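Local coordinates for protein maleylacetate reductase (Rhizobium, PDB 3W5S) that catalyses the NADH-dependent reduction of maleylacetate to 3-oxoadipate, a step in gamma-resorcylate breakdown, and works as a homodimer of the iron-containing alcohol dehydrogenase family, at residues L175-P180 against E229-K234; A193-A198 against E214-M219; A336-A341 against T355-L360. All blocks are in the same frame, centred on the assembly; numbering follows the deposited sequence.

Interaction 1: residues L175-P180 against E229-K234; sequences LTLGLP and EPQDTK
L177 and Q231 bring two type I beta turns together, T176-L179 in the loop that leads from strand 168-171 to helix 181-198, and E229-D232 in the tight link between helices 206-228 and 233-253. Each turn is closed by its own backbone bond, L179 N to T176 O at 3.1 Å and D232 N to E229 O at 2.9 Å. The contact is small, burying 216 Å² in all, and L177 contributes about half of that. On the packed side the isobutyl group of L177 lies over the second turn: its CD2 rests 3.5 Å from Q231 O, and T233 OG1, in one of two modelled conformers, stands beside the same methyl. R236, in the first turns of helix 233-253, backs this side. It also touches L177 and T176 and donates to both turns, NE to P230 O and NH2 to L179 O, linking both loops to the helix. The looser side belongs to the exposed side chain of Q231. A bend at chi2 (-61°) folds the chain back, which sets OE1 3.5 Å from L177 CB and lets NE2 approach L177 O. P230 also packs at this contact, and its side chain lies near a bound benzamidine, while G178 and L179 contribute to a separate benzamidine pocket; such molecules probably come from the crystallisation liquor. D232 begins helix 233-253 as its N-cap, its OD1 accepting from A235 N and, weakly, from K234 N. The polar link across the contact is itself a weak hydrogen bond: Q231 NE2 donates to L177 O over 3.0 Å, but the N-H points well off line, at 123°.

Interaction 2: residues A193-A198 against E214-M219; sequences AHAAEA and EGLRAM
E214 OE2 takes two partners: R217 NH2, 3.0 Å away on the next turn of the same helix, and the hydroxyl of Y241. R217 grips the carboxylate side-on, with NE reaching E214 OE1 at 3.0 Å as well, and its NH1 forms a further salt bridge with E221. Both bonds to E214 run nearly straight, at 165-166°, and although they lie in the guanidinium plane they meet the carboxylate from above its own plane. The salt bridge sits on the flank of helix 206-228, where E214 also packs on M210 of the second subunit. L216, between the two charged residues in sequence, points instead toward A195, making a buried helix-helix contact in the all-helical C-terminal domain of this family, where helix 181-198 packs against helix 206-228. L216 straddles the small methyl: CG lies 3.5 Å from A195 CB, with CD1 and CD2 both at 3.9 Å. CD1 reaches further, to 4.2 Å from A196 N. With only a methyl at L216, as in an alanine, A195 CB is likely to lose its covering branches, and a gap to open toward L299 and L302 of helix 293-303, which pack on the same leucine.

Interaction 3: residues A336-A341 against T355-L360; sequences AMAELA and TAIRAL
With chi1 at -67°, I357 sets CG1 beside its backbone N and CG2 anti to that N, and an extended chi2 then carries CD1 outward: CG2 lies mainly against A338, and CD1 against A341. CG2 comes 3.8 Å from A338 CA, while CD1 meets A341 CB at 3.9 Å. The alanines stand three residues apart on helix 334-341 and form a shallow, small-residue surface. R358 CB flanks A338 CB at 3.7 Å; its chi1 of 176° sends the rest of the chain on past the alanine. Small alanine side chains are consistent with the 8.5 Å between the segment axes of helix 334-341 and helix 354-366, whose directions are 133° apart, a steeply inclined antiparallel pair near the C-terminal end of the chain. L261 of helix 257-269 covers both A341 and I357. R358 NE forms a salt bridge with D335 at the start of helix 334-341, while NH1 bonds to Q362 on its own helix. The two segments thus meet through apolar atoms, chiefly I357 and R358 CB against the alanines, and the charge pair of R358 and D335 links the same two helices just beside this apolar packing.

In the fold
Interaction 1 lies at the surface, whereas interactions 2 and 3 are buried among the helices of the C-terminal part. Interactions 1 and 2 involve neighbouring elements: the loop of 175-180 leads straight into helix 181-198, and the link of 229-234 follows helix 206-228. Interaction 2 is therefore nested within the chain loop that interaction 1 closes, their centres about 20 Å apart. Interaction 3 joins two later helices, on the opposite side of the chain's centre from interaction 1. The chemistry follows the location. The surface turns combine one leucine with a weak hydrogen bond from a glutamine amide, while both helix pairs set a branched side chain against alanine, with a salt bridge beside interaction 3 joining its two helices.

Interaction 1: residues L175-P180 against E229-K234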
# COMPACT_ATOMS: atom_id res chain seq x y z
N LEU A 175 23.51 -5.59 2.87
CA LEU A 175 23.54 -6.35 4.12
C LEU A 175 23.09 -7.80 3.95
O LEU A 175 23.15 -8.60 4.90
CB LEU A 175 22.68 -5.64 5.18
CG LEU A 175 23.10 -4.22 5.54
CD1 LEU A 175 22.22 -3.69 6.70
CD2 LEU A 175 24.59 -4.09 5.93
N THR A 176 22.68 -8.15 2.74
CA THR A 176 22.25 -9.51 2.43
C THR A 176 23.29 -10.31 1.62
O THR A 176 23.09 -11.50 1.37
CB THR A 176 20.92 -9.55 1.65
OG1 THR A 176 21.11 -8.97 0.36
CG2 THR A 176 19.79 -8.83 2.39
N LEU A 177 24.38 -9.65 1.20
CA LEU A 177 25.40 -10.35 0.42
C LEU A 177 25.98 -11.54 1.14
O LEU A 177 26.27 -12.56 0.51
CB LEU A 177 26.52 -9.39 -0.00
CG LEU A 177 26.03 -8.34 -0.99
CD1 LEU A 177 27.05 -7.22 -1.14
CD2 LEU A 177 25.78 -9.01 -2.33
N GLY A 178 26.11 -11.44 2.47
CA GLY A 178 26.67 -12.52 3.26
C GLY A 178 25.71 -13.61 3.70
O GLY A 178 26.13 -14.52 4.41
N LEU A 179 24.44 -13.52 3.30
CA LEU A 179 23.48 -14.55 3.69
C LEU A 179 23.81 -15.84 2.94
O LEU A 179 23.85 -15.84 1.72
CB LEU A 179 22.04 -14.09 3.37
CG LEU A 179 20.92 -15.01 3.85
CD1 LEU A 179 20.92 -15.16 5.38
CD2 LEU A 179 19.58 -14.45 3.31
N PRO A 180 24.10 -16.93 3.66
CA PRO A 180 24.51 -18.16 2.96
C PRO A 180 23.47 -18.60 1.95
O PRO A 180 22.28 -18.34 2.13
CB PRO A 180 24.64 -19.17 4.12
CG PRO A 180 25.09 -18.31 5.28
CD PRO A 180 24.21 -17.08 5.12
N GLU A 229 25.15 -16.71 -8.15
CA GLU A 229 26.14 -15.70 -7.73
C GLU A 229 25.64 -14.99 -6.48
O GLU A 229 24.99 -13.96 -6.58
CB GLU A 229 26.40 -14.67 -8.83
CG GLU A 229 27.18 -15.16 -10.05
CD GLU A 229 28.61 -15.62 -9.74
OE1 GLU A 229 29.19 -15.27 -8.68
OE2 GLU A 229 29.17 -16.36 -10.59
N PRO A 230 25.96 -15.52 -5.30
CA PRO A 230 25.43 -14.93 -4.06
C PRO A 230 25.88 -13.51 -3.78
O PRO A 230 25.22 -12.81 -3.01
CB PRO A 230 25.93 -15.87 -2.95
CG PRO A 230 26.46 -17.05 -3.64
CD PRO A 230 26.68 -16.79 -5.08
N GLN A 231 26.97 -13.08 -4.42
CA GLN A 231 27.44 -11.71 -4.27
C GLN A 231 26.91 -10.75 -5.34
O GLN A 231 27.33 -9.60 -5.38
CB GLN A 231 28.98 -11.67 -4.24
CG GLN A 231 29.61 -12.59 -3.19
CD GLN A 231 29.20 -12.25 -1.77
OE1 GLN A 231 29.29 -11.10 -1.34
NE2 GLN A 231 28.74 -13.26 -1.03
N ASP A 232 26.00 -11.22 -6.20
CA ASP A 232 25.37 -10.40 -7.27
C ASP A 232 24.43 -9.38 -6.61
O ASP A 232 23.35 -9.74 -6.15
CB ASP A 232 24.61 -11.32 -8.25
CG ASP A 232 23.85 -10.56 -9.37
OD1 ASP A 232 23.71 -9.34 -9.33
OD2 ASP A 232 23.36 -11.24 -10.29
N THR A 233 24.85 -8.12 -6.55
CA THR A 233 24.05 -7.07 -5.90
C THR A 233 22.70 -6.82 -6.60
O THR A 233 21.72 -6.49 -5.93
CB THR A 233 24.87 -5.75 -5.68
OG1 THR A 233 26.01 -6.03 -4.86
CG2 THR A 233 24.02 -4.70 -4.99
N LYS A 234 22.65 -7.01 -7.92
CA LYS A 234 21.38 -6.82 -8.65
C LYS A 234 20.37 -7.91 -8.26
O LYS A 234 19.20 -7.61 -7.95
CB LYS A 234 21.60 -6.78 -10.17
CG LYS A 234 20.35 -6.46 -10.96
CD LYS A 234 19.71 -7.73 -11.50
CE LYS A 234 19.85 -7.82 -13.01
NZ LYS A 234 18.71 -7.12 -13.65

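Interaction 2: residues A193-A198 against E214-M219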
# COMPACT_ATOMS: atom_id res chain seq x y z
N ALA A 193 5.82 -17.87 0.30
CA ALA A 193 4.67 -18.41 1.03
C ALA A 193 3.72 -17.29 1.48
O ALA A 193 2.49 -17.45 1.41
CB ALA A 193 5.15 -19.23 2.25
N HIS A 194 4.30 -16.16 1.92
CA HIS A 194 3.50 -15.02 2.35
C HIS A 194 2.62 -14.53 1.20
O HIS A 194 1.41 -14.30 1.39
CB HIS A 194 4.38 -13.85 2.79
CG HIS A 194 5.30 -14.15 3.93
ND1 HIS A 194 5.06 -15.11 4.89
CD2 HIS A 194 6.48 -13.58 4.26
CE1 HIS A 194 6.05 -15.10 5.78
NE2 HIS A 194 6.93 -14.18 5.41
N ALA A 195 3.23 -14.37 0.03
CA ALA A 195 2.51 -13.83 -1.13
C ALA A 195 1.51 -14.83 -1.68
O ALA A 195 0.43 -14.44 -2.10
CB ALA A 195 3.49 -13.37 -2.20
N ALA A 196 1.87 -16.12 -1.67
CA ALA A 196 0.97 -17.15 -2.21
C ALA A 196 -0.31 -17.20 -1.39
O ALA A 196 -1.40 -17.18 -1.95
CB ALA A 196 1.68 -18.51 -2.22
N GLU A 197 -0.17 -17.22 -0.06
CA GLU A 197 -1.38 -17.27 0.74
C GLU A 197 -2.17 -15.96 0.70
O GLU A 197 -3.38 -15.97 0.88
CB GLU A 197 -1.09 -17.68 2.19
CG GLU A 197 -0.58 -19.13 2.32
CD GLU A 197 -1.23 -19.83 3.51
OE1 GLU A 197 -1.98 -20.80 3.29
OE2 GLU A 197 -0.99 -19.43 4.69
N ALA A 198 -1.49 -14.84 0.47
CA ALA A 198 -2.20 -13.56 0.37
C ALA A 198 -3.22 -13.59 -0.77
O ALA A 198 -4.24 -12.92 -0.70
CB ALA A 198 -1.20 -12.42 0.19
N GLU A 214 3.64 -9.28 -7.80
CA GLU A 214 4.92 -8.64 -8.09
C GLU A 214 6.01 -9.19 -7.16
O GLU A 214 7.13 -9.41 -7.60
CB GLU A 214 4.77 -7.12 -7.97
CG GLU A 214 6.06 -6.33 -8.15
CD GLU A 214 6.71 -6.41 -9.52
OE1 GLU A 214 6.15 -6.99 -10.47
OE2 GLU A 214 7.83 -5.85 -9.66
N GLY A 215 5.68 -9.41 -5.89
CA GLY A 215 6.65 -10.01 -4.97
C GLY A 215 7.05 -11.40 -5.43
O GLY A 215 8.25 -11.76 -5.45
N LEU A 216 6.06 -12.22 -5.80
CA LEU A 216 6.37 -13.55 -6.31
C LEU A 216 7.24 -13.50 -7.57
O LEU A 216 8.19 -14.27 -7.72
CB LEU A 216 5.10 -14.32 -6.60
CG LEU A 216 4.32 -14.73 -5.35
CD1 LEU A 216 2.86 -14.98 -5.64
CD2 LEU A 216 4.93 -15.96 -4.72
N ARG A 217 6.90 -12.60 -8.48
CA ARG A 217 7.67 -12.42 -9.71
C ARG A 217 9.12 -12.09 -9.41
O ARG A 217 10.03 -12.68 -9.98
CB ARG A 217 7.04 -11.32 -10.57
CG ARG A 217 7.69 -11.19 -11.96
CD ARG A 217 7.49 -9.79 -12.56
NE ARG A 217 8.14 -8.78 -11.73
CZ ARG A 217 9.46 -8.57 -11.66
NH1 ARG A 217 10.31 -9.31 -12.39
NH2 ARG A 217 9.94 -7.64 -10.85
N ALA A 218 9.33 -11.15 -8.48
CA ALA A 218 10.68 -10.76 -8.11
C ALA A 218 11.46 -11.94 -7.50
O ALA A 218 12.63 -12.14 -7.81
CB ALA A 218 10.61 -9.60 -7.11
N MET A 219 10.80 -12.72 -6.63
CA MET A 219 11.52 -13.83 -5.99
C MET A 219 11.88 -14.91 -7.00
O MET A 219 12.98 -15.48 -6.95
CB MET A 219 10.71 -14.47 -4.88
CG MET A 219 10.35 -13.55 -3.71
SD MET A 219 11.66 -12.44 -3.11
CE MET A 219 12.71 -13.64 -2.32

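Interaction 3: residues A336-A341 against T355-L360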
# COMPACT_ATOMS: atom_id res chain seq x y z
N ALA A 336 -0.14 -36.12 16.12
CA ALA A 336 -0.16 -35.04 17.11
C ALA A 336 -0.13 -33.67 16.46
O ALA A 336 -0.83 -32.76 16.89
CB ALA A 336 1.01 -35.17 18.08
N MET A 337 0.70 -33.54 15.43
CA MET A 337 0.78 -32.29 14.68
C MET A 337 -0.51 -31.95 13.93
O MET A 337 -0.95 -30.81 13.96
CB MET A 337 2.01 -32.28 13.76
CG MET A 337 3.34 -32.33 14.51
SD MET A 337 3.61 -30.90 15.59
CE MET A 337 3.23 -31.65 17.18
N ALA A 338 -1.12 -32.96 13.29
CA ALA A 338 -2.41 -32.76 12.63
C ALA A 338 -3.48 -32.33 13.64
O ALA A 338 -4.27 -31.44 13.35
CB ALA A 338 -2.83 -34.03 11.90
N GLU A 339 -3.49 -32.93 14.83
CA GLU A 339 -4.42 -32.51 15.90
C GLU A 339 -4.14 -31.08 16.36
O GLU A 339 -5.06 -30.28 16.48
CB GLU A 339 -4.37 -33.48 17.08
CG GLU A 339 -5.51 -33.31 18.10
N LEU A 340 -2.87 -30.77 16.63
CA LEU A 340 -2.52 -29.43 17.12
C LEU A 340 -2.84 -28.33 16.10
O LEU A 340 -3.24 -27.21 16.47
CB LEU A 340 -1.06 -29.38 17.54
CG LEU A 340 -0.56 -28.08 18.20
CD1 LEU A 340 -1.35 -27.73 19.46
CD2 LEU A 340 0.93 -28.16 18.50
N ALA A 341 -2.70 -28.65 14.82
CA ALA A 341 -3.00 -27.69 13.76
C ALA A 341 -4.48 -27.33 13.67
O ALA A 341 -4.83 -26.31 13.09
CB ALA A 341 -2.49 -28.21 12.44
N THR A 355 -8.23 -35.09 9.51
CA THR A 355 -7.95 -36.13 8.52
C THR A 355 -7.21 -35.58 7.30
O THR A 355 -6.18 -36.12 6.88
CB THR A 355 -9.25 -36.89 8.12
OG1 THR A 355 -9.72 -37.62 9.27
CG2 THR A 355 -8.96 -37.86 6.99
N ALA A 356 -7.72 -34.47 6.76
CA ALA A 356 -7.09 -33.81 5.63
C ALA A 356 -5.69 -33.29 5.95
O ALA A 356 -4.77 -33.46 5.15
CB ALA A 356 -7.97 -32.67 5.13
N ILE A 357 -5.51 -32.69 7.13
CA ILE A 357 -4.21 -32.15 7.51
C ILE A 357 -3.22 -33.29 7.66
O ILE A 357 -2.09 -33.22 7.18
CB ILE A 357 -4.27 -31.31 8.81
CG1 ILE A 357 -5.10 -30.04 8.58
CG2 ILE A 357 -2.84 -30.98 9.31
CD1 ILE A 357 -5.31 -29.18 9.85
N ARG A 358 -3.66 -34.38 8.30
CA ARG A 358 -2.77 -35.54 8.48
C ARG A 358 -2.28 -36.08 7.13
O ARG A 358 -1.09 -36.38 6.98
CB ARG A 358 -3.45 -36.63 9.32
CG ARG A 358 -2.63 -37.91 9.48
CD ARG A 358 -1.35 -37.66 10.25
NE ARG A 358 -0.64 -38.91 10.51
CZ ARG A 358 0.23 -39.47 9.67
NH1 ARG A 358 0.52 -38.88 8.50
NH2 ARG A 358 0.83 -40.60 10.00
N ALA A 359 -3.18 -36.18 6.16
CA ALA A 359 -2.82 -36.67 4.83
C ALA A 359 -1.84 -35.74 4.14
O ALA A 359 -0.90 -36.18 3.49
CB ALA A 359 -4.05 -36.85 3.97
N LEU A 360 -2.08 -34.44 4.27
CA LEU A 360 -1.16 -33.45 3.70
C LEU A 360 0.23 -33.57 4.32
O LEU A 360 1.25 -33.56 3.60
CB LEU A 360 -1.74 -32.04 3.86
CG LEU A 360 -1.07 -30.86 3.16
CD1 LEU A 360 -2.05 -29.69 3.12
CD2 LEU A 360 0.21 -30.47 3.90